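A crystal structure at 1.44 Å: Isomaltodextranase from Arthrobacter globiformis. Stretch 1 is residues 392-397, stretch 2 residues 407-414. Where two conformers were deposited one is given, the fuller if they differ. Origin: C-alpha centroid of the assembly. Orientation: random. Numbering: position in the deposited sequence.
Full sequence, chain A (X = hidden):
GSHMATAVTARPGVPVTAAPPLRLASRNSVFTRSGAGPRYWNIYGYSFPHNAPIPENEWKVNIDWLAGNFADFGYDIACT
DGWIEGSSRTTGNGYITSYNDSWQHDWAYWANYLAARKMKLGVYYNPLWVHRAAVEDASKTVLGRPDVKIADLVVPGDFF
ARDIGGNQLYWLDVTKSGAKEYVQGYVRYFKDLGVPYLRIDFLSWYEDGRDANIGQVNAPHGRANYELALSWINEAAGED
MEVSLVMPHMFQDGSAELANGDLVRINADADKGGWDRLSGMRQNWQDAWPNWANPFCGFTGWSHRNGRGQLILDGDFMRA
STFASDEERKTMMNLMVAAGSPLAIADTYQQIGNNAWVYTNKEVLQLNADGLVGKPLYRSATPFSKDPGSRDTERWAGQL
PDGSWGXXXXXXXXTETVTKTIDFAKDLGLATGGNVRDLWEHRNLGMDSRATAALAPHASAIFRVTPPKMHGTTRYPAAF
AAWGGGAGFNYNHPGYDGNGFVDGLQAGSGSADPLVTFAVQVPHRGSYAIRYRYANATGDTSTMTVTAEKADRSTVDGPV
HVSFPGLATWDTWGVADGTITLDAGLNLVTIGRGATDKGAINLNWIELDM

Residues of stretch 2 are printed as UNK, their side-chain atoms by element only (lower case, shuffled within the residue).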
# COMPACT_ATOMS: atom_id res chain seq x y z
N ASP A 392 8.79 -8.85 13.68
CA ASP A 392 9.61 -9.91 13.07
C ASP A 392 9.55 -9.79 11.55
O ASP A 392 8.55 -10.13 10.94
CB ASP A 392 9.10 -11.26 13.53
CG ASP A 392 10.07 -12.38 13.24
OD1 ASP A 392 10.86 -12.26 12.27
OD2 ASP A 392 10.04 -13.40 13.98
N THR A 393 10.67 -9.37 10.95
CA THR A 393 10.76 -9.22 9.50
C THR A 393 10.60 -10.55 8.75
O THR A 393 10.31 -10.51 7.55
CB THR A 393 12.09 -8.59 9.03
OG1 THR A 393 13.19 -9.49 9.31
CG2 THR A 393 12.33 -7.24 9.65
N GLU A 394 10.75 -11.69 9.42
CA GLU A 394 10.85 -12.98 8.77
C GLU A 394 9.61 -13.86 8.89
O GLU A 394 9.59 -14.96 8.38
CB GLU A 394 12.06 -13.72 9.30
CG GLU A 394 13.37 -13.07 8.90
CD GLU A 394 14.54 -13.79 9.51
OE1 GLU A 394 14.66 -13.85 10.76
OE2 GLU A 394 15.38 -14.31 8.72
N ARG A 395 8.57 -13.40 9.60
CA ARG A 395 7.33 -14.15 9.73
C ARG A 395 6.15 -13.21 9.55
O ARG A 395 5.99 -12.24 10.34
CB ARG A 395 7.26 -14.83 11.11
CG ARG A 395 8.35 -15.88 11.29
CD ARG A 395 8.21 -16.66 12.59
NE ARG A 395 8.55 -15.78 13.71
CZ ARG A 395 8.17 -15.94 14.97
NH1 ARG A 395 7.39 -16.96 15.35
NH2 ARG A 395 8.58 -15.07 15.87
N TRP A 396 5.33 -13.51 8.56
CA TRP A 396 4.23 -12.63 8.12
C TRP A 396 2.92 -13.39 8.06
O TRP A 396 2.91 -14.57 7.70
CB TRP A 396 4.53 -12.09 6.71
CG TRP A 396 5.57 -11.01 6.72
CD1 TRP A 396 6.91 -11.14 6.91
CD2 TRP A 396 5.32 -9.62 6.55
NE1 TRP A 396 7.51 -9.91 6.88
CE2 TRP A 396 6.55 -8.95 6.68
CE3 TRP A 396 4.16 -8.87 6.34
CZ2 TRP A 396 6.65 -7.56 6.59
CZ3 TRP A 396 4.26 -7.50 6.24
CH2 TRP A 396 5.50 -6.86 6.37
N ALA A 397 1.83 -12.72 8.41
CA ALA A 397 0.51 -13.31 8.22
C ALA A 397 -0.52 -12.23 7.97
O ALA A 397 -0.40 -11.12 8.50
CB ALA A 397 0.07 -14.14 9.42
N UNK A 407 0.14 -17.07 5.10
CA UNK A 407 1.22 -17.10 6.07
C UNK A 407 2.53 -17.29 5.30
O UNK A 407 2.65 -18.22 4.50
c UNK A 407 2.20 -18.37 8.04
c UNK A 407 1.02 -18.26 7.09
c UNK A 407 -0.31 -18.09 7.83
N UNK A 408 3.52 -16.42 5.56
CA UNK A 408 4.82 -16.49 4.85
C UNK A 408 5.97 -16.48 5.84
O UNK A 408 5.98 -15.75 6.82
c UNK A 408 4.94 -15.34 3.88
N UNK A 409 6.94 -17.38 5.59
CA UNK A 409 8.06 -17.61 6.46
C UNK A 409 9.34 -17.40 5.64
O UNK A 409 9.41 -17.87 4.50
c UNK A 409 6.46 -18.69 8.96
c UNK A 409 6.75 -19.47 7.70
c UNK A 409 8.04 -19.02 7.01
c UNK A 409 6.79 -20.95 8.01
N UNK A 410 10.32 -16.68 6.21
CA UNK A 410 11.51 -16.25 5.49
C UNK A 410 12.75 -16.57 6.30
O UNK A 410 12.74 -16.48 7.51
c UNK A 410 9.14 -13.90 4.97
c UNK A 410 9.34 -13.91 2.21
c UNK A 410 8.08 -13.48 4.18
c UNK A 410 10.32 -14.31 4.38
c UNK A 410 8.17 -13.48 2.81
c UNK A 410 11.47 -14.74 5.22
c UNK A 410 10.42 -14.26 3.00
N UNK A 411 13.84 -16.89 5.60
CA UNK A 411 15.17 -17.02 6.22
C UNK A 411 16.16 -16.09 5.56
O UNK A 411 16.70 -16.40 4.50
o UNK A 411 17.52 -17.66 7.50
n UNK A 411 17.72 -19.69 6.57
c UNK A 411 15.68 -18.45 6.19
c UNK A 411 17.06 -18.57 6.80
N UNK A 412 16.43 -14.98 6.24
CA UNK A 412 17.36 -13.96 5.75
C UNK A 412 18.83 -14.24 6.10
O UNK A 412 19.71 -13.45 5.72
n UNK A 412 16.97 -7.80 6.23
n UNK A 412 15.87 -9.77 5.97
c UNK A 412 15.04 -10.89 6.38
c UNK A 412 16.10 -8.68 6.69
n UNK A 412 15.49 -8.49 7.86
c UNK A 412 16.90 -12.59 6.23
c UNK A 412 15.53 -12.18 5.74
N UNK A 413 19.13 -15.34 6.80
CA UNK A 413 20.53 -15.69 7.01
C UNK A 413 21.20 -15.96 5.66
O UNK A 413 20.59 -16.57 4.76
o UNK A 413 22.02 -17.33 7.99
c UNK A 413 20.65 -16.94 7.86
N UNK A 414 22.46 -15.55 5.51
CA UNK A 414 23.21 -15.89 4.31
C UNK A 414 23.83 -17.29 4.36
O UNK A 414 24.24 -17.83 3.35
o UNK A 414 22.63 -13.10 3.51
o UNK A 414 24.17 -12.59 4.98
c UNK A 414 23.65 -13.40 4.17
c UNK A 414 24.25 -14.80 4.04
O HOH W 1 16.71 -16.41 9.87

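Position 407 carries three carbons, one at the root bearing the other two. This beta-branched fork lies on the same sheet face as A397, and its nearest carbon there is 4.3 Å from A397 CB. Three carbons branched at CB make it V407.

Position 408 has a single side-chain carbon, its CB, 4.3 Å from W396 CB. That makes it A408. Its backbone does the pairing: W396 N donates to A408 O and A408 N donates to W396 O, both at 2.9 Å, the closed ring of an antiparallel hydrogen-bonded pair.

Position 409 shows four carbons, forked at the second. One tip comes 4.1 Å from R395 CG, packing on the aliphatic part of that arginine. The fork beyond CB identifies L409.

Position 410 has one carbon and then a ring of six, with no heteroatom. A ring carbon lies 3.8 Å from W396 CD1, and the backbone N donates to E394 O at 2.9 Å. A plain six-carbon ring without a hydroxyl is F410. Its plane stands at 87° to that of the W396 five-membered ring, in an oblique pairing.

Position 411 offers two carbons, the second carrying one oxygen and one nitrogen. Its CB points away from stretch 1, yet a water donates both to its side-chain oxygen (2.8 Å from the water O) and to E394 OE2 (2.7 Å from the water O). The amide on a single CB makes it N411.

Position 412 runs through three carbons to a nitrogen and then a carbon with two more nitrogens, a guanidinium. One terminal nitrogen donates to T393 OG1 at 2.9 Å. The guanidinium on a three-carbon stem makes this R412, and the donor is NH1.

Position 413 has one carbon and one oxygen, and its CB stays 6.0 Å from E394 OE2. The hydroxyl makes it S413.

Position 414 has two carbons, the second bearing two oxygens, out of reach of stretch 1. This short carboxylate is D414.

The contact works in two parts. Along 395-397 and 407-410, antiparallel pairing sets the register, and side chains alternate: R395, L409, A397 and V407 share one face, W396 and A408 the other. Beyond the strand, side chains take over. E394 OE2 accepts from R412 N at 2.8 Å, tying the turn to the departing chain. D392 OD1 accepts from E394 N at 2.9 Å, while D392 OD2 forms a salt bridge with R395 NE at 2.8 Å. The rule to read here is backbone for register, polar side chains for the end where the chain turns, at T393 and E394.

Stretch 2 407-414: VALFNRSD
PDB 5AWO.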